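Local coordinates for protein putative methylase (Clostridium difficile, PDB 3LDU) that probably methylates guanine bases of ribosomal RNA and binds GTP in the Rossmann-like pocket of its methyltransferase domain, at residues S206-I209 and L210-A214; I265-E268 and S269-A273; V290-A293 and T294-K297; V321-L324 and Y325-L328; R333-K336 and N337-Y340. All coordinates share one frame; numbering follows the deposited sequence.

Contact 1: residues S206-I209 and L210-A214; sequences SGTI and LIEAA. With GTP (guanosine-5'-triphosphate), chain B.
O3G on the gamma-phosphate of GTP is gripped by two donors of Ser-206: the hydroxyl OG at 2.8 Å and the backbone N. This is the glycine-rich loop that follows strand 199-201 in the Rossmann-like methyltransferase fold, the sequence Cys-Gly-Ser-Gly-Thr leading into helix 208-217. In AdoMet-dependent relatives this loop is a hallmark of the cofactor site; here the triphosphate lies against it. The serine hydroxyl sits between its own N and carbonyl carbon (chi1 51°), near enough to the N-H for both to meet O3G. One residue past Gly-207, Thr-208 takes a second phosphate oxygen: its OG1 bonds to O2G at 3.1 Å. Gly-207 occupies the N-cap position with a positive phi of 92°, a left-handed conformation that suits glycine and turns the chain from loop into helix. Its carbonyl O receives Ile-211 N in a nearly straight 2.9 Å bond, the first turn of the helix. The N-terminal end of the helix thus faces the gamma-phosphate, and its dipole would be expected to favour the negative charge there. The next two residues repeat the i to i+4 pattern, Thr-208 O taking Glu-212 N and Ile-209 O taking Ala-213 N. Glu-212 bends at CG, and its carboxylate leaves the contact for Arg-168, in a salt bridge, and for the hydroxyl of Tyr-170. The buried Ser-206 O has no polar partner in the model; instead Ile-211 CD1 lies 4.1 Å from it.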
# COMPACT_ATOMS: atom_id res chain seq x y z
N SER A 206 1.98 -0.82 17.49
CA SER A 206 1.91 0.64 17.34
C SER A 206 0.63 1.10 16.63
O SER A 206 0.51 2.27 16.24
CB SER A 206 3.15 1.16 16.62
OG SER A 206 3.36 0.43 15.44
N GLY A 207 -0.30 0.17 16.43
CA GLY A 207 -1.68 0.53 16.14
C GLY A 207 -2.07 0.66 14.68
O GLY A 207 -3.15 1.15 14.37
N THR A 208 -1.20 0.18 13.80
CA THR A 208 -1.35 0.39 12.36
C THR A 208 -2.67 -0.16 11.81
O THR A 208 -3.36 0.51 11.05
CB THR A 208 -0.20 -0.29 11.61
OG1 THR A 208 1.04 0.27 12.06
CG2 THR A 208 -0.33 -0.05 10.10
N ILE A 209 -3.02 -1.38 12.20
CA ILE A 209 -4.24 -2.00 11.71
C ILE A 209 -5.45 -1.16 12.09
O ILE A 209 -6.32 -0.92 11.26
CB ILE A 209 -4.37 -3.45 12.21
CG1 ILE A 209 -3.34 -4.32 11.48
CG2 ILE A 209 -5.79 -3.98 11.97
CD1 ILE A 209 -3.32 -5.76 11.94
N LEU A 210 -5.51 -0.72 13.34
CA LEU A 210 -6.65 0.07 13.81
C LEU A 210 -6.69 1.48 13.22
O LEU A 210 -7.75 1.99 12.89
CB LEU A 210 -6.66 0.16 15.33
CG LEU A 210 -6.88 -1.20 15.98
CD1 LEU A 210 -6.70 -1.10 17.50
CD2 LEU A 210 -8.25 -1.69 15.60
N ILE A 211 -5.53 2.12 13.11
CA ILE A 211 -5.47 3.42 12.43
C ILE A 211 -5.99 3.30 10.99
O ILE A 211 -6.83 4.10 10.55
CB ILE A 211 -4.06 4.03 12.51
CG1 ILE A 211 -3.73 4.36 13.96
CG2 ILE A 211 -3.95 5.30 11.64
CD1 ILE A 211 -2.25 4.62 14.25
N GLU A 212 -5.54 2.29 10.25
CA GLU A 212 -6.06 2.09 8.90
C GLU A 212 -7.56 1.84 8.88
O GLU A 212 -8.27 2.36 8.01
CB GLU A 212 -5.29 1.01 8.14
CG GLU A 212 -3.84 1.36 7.92
CD GLU A 212 -3.66 2.46 6.87
OE1 GLU A 212 -4.36 2.43 5.83
OE2 GLU A 212 -2.81 3.33 7.08
N ALA A 213 -8.04 1.04 9.84
CA ALA A 213 -9.47 0.77 9.88
C ALA A 213 -10.27 2.03 10.22
O ALA A 213 -11.32 2.27 9.62
CB ALA A 213 -9.79 -0.36 10.88
N ALA A 214 -9.79 2.83 11.18
CA ALA A 214 -10.46 4.07 11.53
C ALA A 214 -10.53 4.99 10.30
O ALA A 214 -11.57 5.59 10.03
CB ALA A 214 -9.74 4.78 12.68
PG GTP B . 1.59 -3.11 14.09
O1G GTP B . 0.12 -3.03 14.45
O2G GTP B . 1.75 -2.71 12.65
O3G GTP B . 2.41 -2.14 14.92
O3B GTP B . 2.09 -4.63 14.33
PB GTP B . 3.07 -4.98 15.57
O1B GTP B . 4.48 -5.05 15.04
O2B GTP B . 2.99 -3.92 16.64
O3A GTP B . 2.69 -6.42 16.18
PA GTP B . 3.93 -7.41 16.49
O1A GTP B . 5.00 -6.62 17.21
O2A GTP B . 4.49 -7.99 15.21
O5' GTP B . 3.43 -8.56 17.49
C5' GTP B . 2.14 -8.42 17.99
C4' GTP B . 2.22 -7.62 19.28
O4' GTP B . 1.63 -8.43 20.26
C3' GTP B . 3.61 -7.28 19.82
O3' GTP B . 3.69 -5.87 19.93
C2' GTP B . 3.70 -7.90 21.21
O2' GTP B . 4.13 -6.99 22.20
C1' GTP B . 2.25 -8.22 21.50
N9 GTP B . 2.00 -9.42 22.30
C8 GTP B . 2.71 -10.58 22.46
N7 GTP B . 2.01 -11.37 23.31
C5 GTP B . 0.87 -10.73 23.68
C6 GTP B . -0.18 -11.07 24.52
O6 GTP B . -0.22 -12.16 25.11
N1 GTP B . -1.21 -10.16 24.68
C2 GTP B . -1.19 -8.94 24.03
N2 GTP B . -2.21 -8.11 24.20
N3 GTP B . -0.13 -8.58 23.20
C4 GTP B . 0.87 -9.49 23.04

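Contact 2: residues I265-E268 and S269-A273. With GTP (guanosine-5'-triphosphate), chain B; GOL (glycerol), chain H.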
# COMPACT_ATOMS: atom_id res chain seq x y z
N ILE A 265 0.59 -5.96 25.34
CA ILE A 265 1.29 -6.02 26.63
C ILE A 265 2.54 -5.13 26.67
O ILE A 265 3.14 -4.95 27.73
CB ILE A 265 1.69 -7.46 27.04
CG1 ILE A 265 2.64 -8.07 26.00
CG2 ILE A 265 0.44 -8.31 27.27
CD1 ILE A 265 3.19 -9.42 26.40
N ASP A 266 2.92 -4.59 25.51
CA ASP A 266 4.06 -3.67 25.43
C ASP A 266 3.55 -2.24 25.65
O ASP A 266 2.94 -1.64 24.76
CB ASP A 266 4.75 -3.81 24.06
CG ASP A 266 6.01 -2.93 23.92
OD1 ASP A 266 6.16 -1.93 24.64
OD2 ASP A 266 6.87 -3.25 23.07
N GLU A 267 3.78 -1.72 26.84
CA GLU A 267 3.23 -0.43 27.25
C GLU A 267 3.74 0.70 26.36
O GLU A 267 3.01 1.63 26.06
CB GLU A 267 3.60 -0.16 28.70
CG GLU A 267 3.03 1.13 29.23
CD GLU A 267 3.40 1.39 30.68
OE1 GLU A 267 4.03 0.53 31.32
OE2 GLU A 267 3.04 2.48 31.16
N GLU A 268 4.99 0.61 25.95
CA GLU A 268 5.57 1.60 25.06
C GLU A 268 4.86 1.58 23.71
O GLU A 268 4.66 2.63 23.11
CB GLU A 268 7.07 1.36 24.90
CG GLU A 268 7.73 2.18 23.83
CD GLU A 268 9.24 2.18 23.98
OE1 GLU A 268 9.71 1.84 25.08
OE2 GLU A 268 9.94 2.52 23.00
N SER A 269 4.44 0.40 23.25
CA SER A 269 3.71 0.31 21.99
C SER A 269 2.36 1.01 22.07
O SER A 269 1.94 1.65 21.12
CB SER A 269 3.54 -1.14 21.54
OG SER A 269 4.79 -1.65 21.09
N ILE A 270 1.69 0.88 23.21
CA ILE A 270 0.43 1.57 23.42
C ILE A 270 0.62 3.10 23.41
O ILE A 270 -0.17 3.83 22.81
CB ILE A 270 -0.24 1.13 24.74
CG1 ILE A 270 -0.62 -0.35 24.67
CG2 ILE A 270 -1.47 1.99 25.05
CD1 ILE A 270 -1.47 -0.70 23.48
N ASP A 271 1.69 3.57 24.05
CA ASP A 271 1.98 5.00 24.05
C ASP A 271 2.18 5.49 22.62
O ASP A 271 1.70 6.57 22.25
CB ASP A 271 3.24 5.30 24.87
CG ASP A 271 3.03 5.15 26.37
OD1 ASP A 271 1.87 5.26 26.82
OD2 ASP A 271 4.03 4.95 27.08
N ILE A 272 2.90 4.70 21.83
CA ILE A 272 3.21 5.05 20.45
C ILE A 272 1.94 5.03 19.62
O ILE A 272 1.71 5.92 18.80
CB ILE A 272 4.27 4.09 19.85
CG1 ILE A 272 5.64 4.33 20.50
CG2 ILE A 272 4.36 4.26 18.33
CD1 ILE A 272 6.71 3.31 20.11
N ALA A 273 1.13 4.00 19.84
CA ALA A 273 -0.12 3.85 19.11
C ALA A 273 -1.02 5.06 19.33
O ALA A 273 -1.61 5.58 18.38
CB ALA A 273 -0.85 2.55 19.53
PG GTP B . 1.59 -3.11 14.09
O1G GTP B . 0.12 -3.03 14.45
O2G GTP B . 1.75 -2.71 12.65
O3G GTP B . 2.41 -2.14 14.92
O3B GTP B . 2.09 -4.63 14.33
PB GTP B . 3.07 -4.98 15.57
O1B GTP B . 4.48 -5.05 15.04
O2B GTP B . 2.99 -3.92 16.64
O3A GTP B . 2.69 -6.42 16.18
PA GTP B . 3.93 -7.41 16.49
O1A GTP B . 5.00 -6.62 17.21
O2A GTP B . 4.49 -7.99 15.21
O5' GTP B . 3.43 -8.56 17.49
C5' GTP B . 2.14 -8.42 17.99
C4' GTP B . 2.22 -7.62 19.28
O4' GTP B . 1.63 -8.43 20.26
C3' GTP B . 3.61 -7.28 19.82
O3' GTP B . 3.69 -5.87 19.93
C2' GTP B . 3.70 -7.90 21.21
O2' GTP B . 4.13 -6.99 22.20
C1' GTP B . 2.25 -8.22 21.50
N9 GTP B . 2.00 -9.42 22.30
C8 GTP B . 2.71 -10.58 22.46
N7 GTP B . 2.01 -11.37 23.31
C5 GTP B . 0.87 -10.73 23.68
C6 GTP B . -0.18 -11.07 24.52
O6 GTP B . -0.22 -12.16 25.11
N1 GTP B . -1.21 -10.16 24.68
C2 GTP B . -1.19 -8.94 24.03
N2 GTP B . -2.21 -8.11 24.20
N3 GTP B . -0.13 -8.58 23.20
C4 GTP B . 0.87 -9.49 23.04
C1 GOL H . -1.47 2.33 29.03
O1 GOL H . -2.68 2.74 29.61
C2 GOL H . -0.33 2.97 29.81
O2 GOL H . 0.43 1.96 30.44
C3 GOL H . 0.54 3.77 28.85
O3 GOL H . 1.12 4.88 29.52
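CG of Asp-266 is swung opposite its backbone N (chi1 -177°), which carries the carboxylate over the first turn of helix 267-280, while chi1 of Ser-269 (-73°) sets OG beside its own N, toward that carboxylate and 3.3 Å from Asp-266 CG. Asp-266 is the N-cap of this helix, the connection of the beta-alpha-beta unit between strands 260-264 and 286-290 in the Rossmann-like domain. Its OD1 takes Ser-269 N at 3.2 Å, a capping bond in which the donor stands well above the carboxylate plane. The backbone O of Asp-266 also takes Ile-270 N, with a weak second bond from Ser-269 N. The negative carboxylate at the start of the helix would be expected to suit the helix dipole. Asp-266 N is tied back to OD2 of Asp-264, which itself holds GTP, so cap and nucleotide share a second-shell link. Just before the cap, Ile-265 spreads its branches over one face of the guanine: CG1 lies 3.7 Å from C4 and CG2 3.6 Å from N1 of the base. CD1 reaches the imidazole half of the same face, 3.8 Å from N7. Farther from the nucleotide, Glu-267 extends fully, and its OE2 accepts from O2 of a glycerol, probably left by the crystallisation liquor, at 2.8 Å. One turn on, Asp-271 puts a like charge near it, though this carboxylate is less surely placed. On another flank of the helix, Glu-268 CG and Ile-272 CD1 meet at 4.0 Å.

Contact 3: residues V290-A293 and T294-K297; sequences VGDA and TQFK. With GTP (guanosine-5'-triphosphate), chain B; GOL (glycerol), chain E.
Asp-292, Ala-293 and Thr-294 form an Asx turn: OD1 of Asp-292 takes the backbone N of Thr-294 at 3.1 Å. The turn opens a short 3-10 segment just after strand 286-290 of the Rossmann-like sheet, at the guanine end of the GTP pocket. The hydroxyl of Thr-294 adds a shorter bond, OG1 giving its proton to the same Asp-292 OD1 at 2.8 Å. Both donors come from one face of the carboxylate, well above its plane. Thr-294 OG1 can do this because it lies between its own N and carbonyl carbon (chi1 68°), turned back over the turn. It accepts in its turn from NE2 of Gln-295 at 3.1 Å, a nearly straight bond (168°) that lies in the amide plane. The chain of bonds fixes the rotation of the carboxylate, whose OD1 also receives a weak bond from guanine N1. Ala-293 presses its CB toward the base, 3.7 Å from N1 of GTP, while Leu-328 of helix 315-333 packs on Ala-293 and Leu-324 on Thr-294. The 3-10 turn closes with Asp-292 O accepting Gln-295 N, and Phe-296 N meeting Ala-293 O at 3.1 Å.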
# COMPACT_ATOMS: atom_id res chain seq x y z
N VAL A 290 -3.09 -1.15 27.59
CA VAL A 290 -2.33 -2.35 27.93
C VAL A 290 -3.32 -3.46 28.26
O VAL A 290 -4.28 -3.24 29.00
CB VAL A 290 -1.37 -2.10 29.11
CG1 VAL A 290 -0.70 -3.39 29.55
CG2 VAL A 290 -0.33 -1.07 28.71
N GLY A 291 -3.12 -4.63 27.67
CA GLY A 291 -3.98 -5.77 27.91
C GLY A 291 -3.36 -7.03 27.32
O GLY A 291 -2.49 -6.96 26.45
N ASP A 292 -3.83 -8.18 27.80
CA ASP A 292 -3.34 -9.50 27.39
C ASP A 292 -4.41 -10.17 26.51
O ASP A 292 -5.49 -10.50 26.99
CB ASP A 292 -3.07 -10.31 28.68
CG ASP A 292 -2.49 -11.70 28.43
OD1 ASP A 292 -2.36 -12.14 27.26
OD2 ASP A 292 -2.15 -12.37 29.44
N ALA A 293 -4.10 -10.36 25.22
CA ALA A 293 -5.02 -10.97 24.26
C ALA A 293 -5.55 -12.34 24.69
O ALA A 293 -6.66 -12.71 24.32
CB ALA A 293 -4.35 -11.09 22.89
N THR A 294 -4.72 -13.10 25.41
CA THR A 294 -5.12 -14.44 25.87
C THR A 294 -6.21 -14.40 26.93
O THR A 294 -6.80 -15.43 27.26
CB THR A 294 -3.92 -15.29 26.38
OG1 THR A 294 -3.41 -14.73 27.59
CG2 THR A 294 -2.81 -15.35 25.32
N GLN A 295 -6.46 -13.22 27.47
CA GLN A 295 -7.52 -13.04 28.46
C GLN A 295 -8.66 -12.23 27.88
O GLN A 295 -9.55 -11.81 28.62
CB GLN A 295 -6.98 -12.33 29.70
CG GLN A 295 -5.72 -12.97 30.24
CD GLN A 295 -5.97 -14.39 30.67
OE1 GLN A 295 -6.81 -14.64 31.54
NE2 GLN A 295 -5.24 -15.33 30.07
N PHE A 296 -8.63 -11.99 26.57
CA PHE A 296 -9.67 -11.15 25.99
C PHE A 296 -11.04 -11.80 26.15
O PHE A 296 -11.21 -12.99 25.88
CB PHE A 296 -9.39 -10.77 24.52
CG PHE A 296 -10.48 -9.93 23.92
CD1 PHE A 296 -10.61 -8.59 24.27
CD2 PHE A 296 -11.41 -10.50 23.04
CE1 PHE A 296 -11.63 -7.82 23.74
CE2 PHE A 296 -12.43 -9.72 22.51
CZ PHE A 296 -12.54 -8.38 22.86
N LYS A 297 -12.01 -11.02 26.61
CA LYS A 297 -13.38 -11.49 26.76
C LYS A 297 -14.33 -10.35 26.40
O LYS A 297 -14.00 -9.18 26.56
CB LYS A 297 -13.65 -11.95 28.20
CG LYS A 297 -12.76 -13.10 28.66
CD LYS A 297 -12.90 -13.35 30.16
CE LYS A 297 -12.14 -14.60 30.59
NZ LYS A 297 -10.69 -14.51 30.30
PG GTP B . 1.59 -3.11 14.09
O1G GTP B . 0.12 -3.03 14.45
O2G GTP B . 1.75 -2.71 12.65
O3G GTP B . 2.41 -2.14 14.92
O3B GTP B . 2.09 -4.63 14.33
PB GTP B . 3.07 -4.98 15.57
O1B GTP B . 4.48 -5.05 15.04
O2B GTP B . 2.99 -3.92 16.64
O3A GTP B . 2.69 -6.42 16.18
PA GTP B . 3.93 -7.41 16.49
O1A GTP B . 5.00 -6.62 17.21
O2A GTP B . 4.49 -7.99 15.21
O5' GTP B . 3.43 -8.56 17.49
C5' GTP B . 2.14 -8.42 17.99
C4' GTP B . 2.22 -7.62 19.28
O4' GTP B . 1.63 -8.43 20.26
C3' GTP B . 3.61 -7.28 19.82
O3' GTP B . 3.69 -5.87 19.93
C2' GTP B . 3.70 -7.90 21.21
O2' GTP B . 4.13 -6.99 22.20
C1' GTP B . 2.25 -8.22 21.50
N9 GTP B . 2.00 -9.42 22.30
C8 GTP B . 2.71 -10.58 22.46
N7 GTP B . 2.01 -11.37 23.31
C5 GTP B . 0.87 -10.73 23.68
C6 GTP B . -0.18 -11.07 24.52
O6 GTP B . -0.22 -12.16 25.11
N1 GTP B . -1.21 -10.16 24.68
C2 GTP B . -1.19 -8.94 24.03
N2 GTP B . -2.21 -8.11 24.20
N3 GTP B . -0.13 -8.58 23.20
C4 GTP B . 0.87 -9.49 23.04
C1 GOL E . -10.11 -7.25 28.05
O1 GOL E . -11.04 -8.31 28.04
C2 GOL E . -8.69 -7.82 28.05
O2 GOL E . -8.03 -7.42 29.22
C3 GOL E . -7.92 -7.26 26.86
O3 GOL E . -7.04 -8.24 26.36

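Contact 4: residues V321-L324 and Y325-L328; sequences VKQL and YKEL
Val-321 and Tyr-325 lie side by side on one flank of helix 315-333, pointing the same way, with the methyl CG1 over the face of the phenol ring. This helix is the connection of the beta-alpha-beta unit between strands 304-307 and 339-344 in the Rossmann-like domain. The CH-pi contact is close: CG1 of Val-321 stands 3.8 Å from the ring centroid, 29° off the normal, and comes to 3.4 Å of Tyr-325 CZ. Val-321 CG1 gets there by standing opposite its own backbone N (chi1 178°). The hydroxyl of Tyr-325 is bound to Pro-310 O and Thr-344 OG1, while Tyr-346 and Phe-349 meet its ring edge-to-face, so its rotation is held from several directions. On an exposed flank, Gln-323 folds at CG and crosses Glu-327, its amide turned 65° from the carboxylate. NE2 gives a proton to Glu-327 OE2 at 2.8 Å, on the anti side and close to both planes. The bond spans one helical turn, as does the backbone bond from Glu-327 N to Gln-323 O. A third flank carries leucines: Leu-324 touches GTP, and Leu-328 packs on Ala-293 and Met-203. These two side chains cross at a slant, Leu-324 CG meeting Leu-328 CD1 at 3.9 Å.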
# COMPACT_ATOMS: atom_id res chain seq x y z
N VAL A 321 5.51 -18.82 21.14
CA VAL A 321 4.54 -18.42 20.13
C VAL A 321 3.49 -19.50 19.84
O VAL A 321 2.30 -19.20 19.66
CB VAL A 321 5.24 -17.96 18.83
CG1 VAL A 321 4.20 -17.59 17.78
CG2 VAL A 321 6.13 -16.76 19.14
N LYS A 322 3.91 -20.76 19.81
CA LYS A 322 2.97 -21.88 19.69
C LYS A 322 1.92 -21.88 20.80
O LYS A 322 0.73 -22.09 20.54
CB LYS A 322 3.71 -23.22 19.64
CG LYS A 322 4.38 -23.51 18.31
CD LYS A 322 4.63 -25.00 18.14
CE LYS A 322 6.01 -25.41 18.61
NZ LYS A 322 6.17 -26.90 18.65
N GLN A 323 2.36 -21.67 22.04
CA GLN A 323 1.43 -21.61 23.16
C GLN A 323 0.48 -20.42 23.04
O GLN A 323 -0.70 -20.51 23.37
CB GLN A 323 2.17 -21.58 24.50
CG GLN A 323 1.24 -21.57 25.71
CD GLN A 323 0.46 -22.88 25.89
OE1 GLN A 323 0.92 -23.96 25.51
NE2 GLN A 323 -0.73 -22.78 26.49
N LEU A 324 1.00 -19.29 22.57
CA LEU A 324 0.18 -18.11 22.37
C LEU A 324 -0.97 -18.43 21.41
O LEU A 324 -2.13 -18.13 21.68
CB LEU A 324 1.02 -16.96 21.81
CG LEU A 324 0.21 -15.74 21.36
CD1 LEU A 324 -0.48 -15.11 22.56
CD2 LEU A 324 1.12 -14.73 20.67
N TYR A 325 -0.64 -19.08 20.30
CA TYR A 325 -1.65 -19.44 19.31
C TYR A 325 -2.75 -20.32 19.93
O TYR A 325 -3.93 -20.10 19.68
CB TYR A 325 -1.00 -20.15 18.11
CG TYR A 325 -0.10 -19.25 17.26
CD1 TYR A 325 -0.19 -17.86 17.33
CD2 TYR A 325 0.84 -19.80 16.40
CE1 TYR A 325 0.63 -17.05 16.54
CE2 TYR A 325 1.66 -19.00 15.62
CZ TYR A 325 1.56 -17.63 15.69
OH TYR A 325 2.38 -16.86 14.91
N LYS A 326 -2.36 -21.30 20.75
CA LYS A 326 -3.33 -22.16 21.42
C LYS A 326 -4.21 -21.34 22.36
O LYS A 326 -5.44 -21.45 22.37
CB LYS A 326 -2.61 -23.25 22.22
CG LYS A 326 -3.52 -24.21 22.93
CD LYS A 326 -2.70 -25.12 23.85
CE LYS A 326 -1.58 -25.83 23.09
NZ LYS A 326 -2.13 -26.83 22.13
N GLU A 327 -3.57 -20.49 23.14
CA GLU A 327 -4.30 -19.64 24.07
C GLU A 327 -5.24 -18.66 23.37
O GLU A 327 -6.37 -18.44 23.84
CB GLU A 327 -3.33 -18.95 25.03
CG GLU A 327 -2.67 -19.98 25.96
CD GLU A 327 -1.58 -19.40 26.84
OE1 GLU A 327 -1.48 -18.17 26.95
OE2 GLU A 327 -0.82 -20.19 27.44
N LEU A 328 -4.81 -18.08 22.25
CA LEU A 328 -5.70 -17.26 21.45
C LEU A 328 -6.91 -18.02 20.94
O LEU A 328 -8.04 -17.52 20.97
CB LEU A 328 -4.95 -16.65 20.25
CG LEU A 328 -3.81 -15.69 20.60
CD1 LEU A 328 -3.07 -15.29 19.32
CD2 LEU A 328 -4.31 -14.43 21.34

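Contact 5: residues R333-K336 and N337-Y340; sequences RKLK and NWSY
Asn-337 runs alongside Lys-336, the two side chains pointing the same way, with ND2 of Asn-337 3.2 Å from Lys-336 CE. The asparagine backbone is left-handed (phi 60°), which helps turn the chain, the two halves running 132° apart. Trp-338 then turns back on residues 333-336: Leu-335 CB stands over one face of its five-membered ring, 3.9 Å from the centroid in a CH-pi contact. Leu-335 CD1 follows over the same indole, 3.9 Å from Trp-338 CD2. At the edge of the ring, near its plane, Lys-336 O comes to 3.3 Å of Trp-338 CD1, while NE1 of the indole gives its proton to Asp-300 O. A water donates to Leu-335 O at 2.9 Å and accepts a longer bond from Trp-338 N, bridging the bend. The bend is the link from helix 315-333 into strand 339-344, the second half of a beta-alpha-beta crossover of the Rossmann-like sheet. Within that strand, the side chain of Tyr-340 starts out toward residues 333-336 and crosses Arg-333 at about a right angle. Its hydroxyl bonds to Gln-355 NE2, while the guanidinium of Arg-333 leaves for Phe-353, in a cation-pi contact and a bond to its carbonyl. Arg-333 CG lies 3.5 Å from Tyr-340 OH.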
# COMPACT_ATOMS: atom_id res chain seq x y z
N ARG A 333 -12.60 -18.55 20.66
CA ARG A 333 -13.71 -19.48 20.46
C ARG A 333 -14.79 -19.33 21.55
O ARG A 333 -15.91 -19.80 21.38
CB ARG A 333 -13.21 -20.93 20.35
CG ARG A 333 -12.59 -21.25 18.98
CD ARG A 333 -12.30 -22.75 18.78
NE ARG A 333 -11.17 -23.20 19.58
CZ ARG A 333 -9.89 -22.99 19.25
NH1 ARG A 333 -9.58 -22.34 18.14
NH2 ARG A 333 -8.93 -23.44 20.05
N LYS A 334 -14.44 -18.66 22.64
CA LYS A 334 -15.38 -18.40 23.74
C LYS A 334 -16.23 -17.15 23.49
O LYS A 334 -17.17 -16.86 24.24
CB LYS A 334 -14.64 -18.28 25.07
CG LYS A 334 -14.16 -19.61 25.62
CD LYS A 334 -13.23 -19.44 26.82
CE LYS A 334 -13.91 -18.74 27.98
NZ LYS A 334 -12.97 -18.49 29.11
N LEU A 335 -15.87 -16.39 22.46
CA LEU A 335 -16.63 -15.21 22.08
C LEU A 335 -17.95 -15.63 21.45
O LEU A 335 -18.06 -16.72 20.89
CB LEU A 335 -15.81 -14.34 21.10
CG LEU A 335 -14.50 -13.84 21.71
CD1 LEU A 335 -13.56 -13.19 20.66
CD2 LEU A 335 -14.81 -12.86 22.84
N LYS A 336 -18.95 -14.77 21.55
CA LYS A 336 -20.26 -15.11 21.02
C LYS A 336 -20.41 -14.68 19.58
O LYS A 336 -20.67 -13.51 19.31
CB LYS A 336 -21.37 -14.47 21.87
CG LYS A 336 -22.78 -14.84 21.42
CD LYS A 336 -22.94 -16.35 21.30
CE LYS A 336 -24.35 -16.73 20.90
NZ LYS A 336 -24.47 -18.20 20.65
N ASN A 337 -20.24 -15.62 18.65
CA ASN A 337 -20.46 -15.35 17.24
C ASN A 337 -19.55 -14.25 16.70
O ASN A 337 -19.99 -13.41 15.92
CB ASN A 337 -21.91 -14.96 17.00
CG ASN A 337 -22.85 -16.14 17.09
OD1 ASN A 337 -22.58 -17.21 16.55
ND2 ASN A 337 -23.98 -15.95 17.77
N TRP A 338 -18.29 -14.23 17.13
CA TRP A 338 -17.34 -13.27 16.57
C TRP A 338 -16.68 -13.83 15.31
O TRP A 338 -16.73 -15.03 15.05
CB TRP A 338 -16.26 -12.89 17.60
CG TRP A 338 -16.69 -11.87 18.62
CD1 TRP A 338 -17.81 -11.92 19.41
CD2 TRP A 338 -16.00 -10.66 18.98
NE1 TRP A 338 -17.86 -10.81 20.23
CE2 TRP A 338 -16.76 -10.02 19.99
CE3 TRP A 338 -14.82 -10.04 18.54
CZ2 TRP A 338 -16.38 -8.81 20.56
CZ3 TRP A 338 -14.43 -8.84 19.12
CH2 TRP A 338 -15.22 -8.23 20.12
N SER A 339 -16.05 -12.94 14.55
CA SER A 339 -15.24 -13.28 13.38
C SER A 339 -13.82 -12.85 13.71
O SER A 339 -13.63 -11.78 14.26
CB SER A 339 -15.70 -12.48 12.15
OG SER A 339 -17.00 -12.84 11.72
N TYR A 340 -12.82 -13.66 13.38
CA TYR A 340 -11.45 -13.26 13.67
C TYR A 340 -10.52 -13.56 12.50
O TYR A 340 -10.72 -14.54 11.77
CB TYR A 340 -10.94 -13.86 14.99
CG TYR A 340 -11.55 -15.20 15.38
CD1 TYR A 340 -10.96 -16.39 14.99
CD2 TYR A 340 -12.69 -15.26 16.17
CE1 TYR A 340 -11.50 -17.62 15.36
CE2 TYR A 340 -13.25 -16.49 16.54
CZ TYR A 340 -12.64 -17.67 16.12
OH TYR A 340 -13.16 -18.91 16.47
O HOH W 1 -16.64 -16.80 18.37

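In the fold
The five contacts follow one another in series, each a local stretch of the Rossmann-like domain, and none nests in or crosses another. Contact 1 closes the loop after strand 199-201 and starts helix 208-217; contact 2 opens the helix between strands 260-264 and 286-290, and touches contact 1 where Ile-272 meets Ser-206. Contact 3 ends the latter strand, packing on contact 2 through Ile-265 and Val-290. Contact 4, in helix 315-333, meets contact 3 where Leu-324 and Leu-328 reach Thr-294 and Ala-293. Contact 5 returns that helix to strand 339-344, with Trp-338 and Leu-335 against Phe-296. Contacts 1, 2 and 3 line GTP from triphosphate to base, and Leu-324 of contact 4 touches it too.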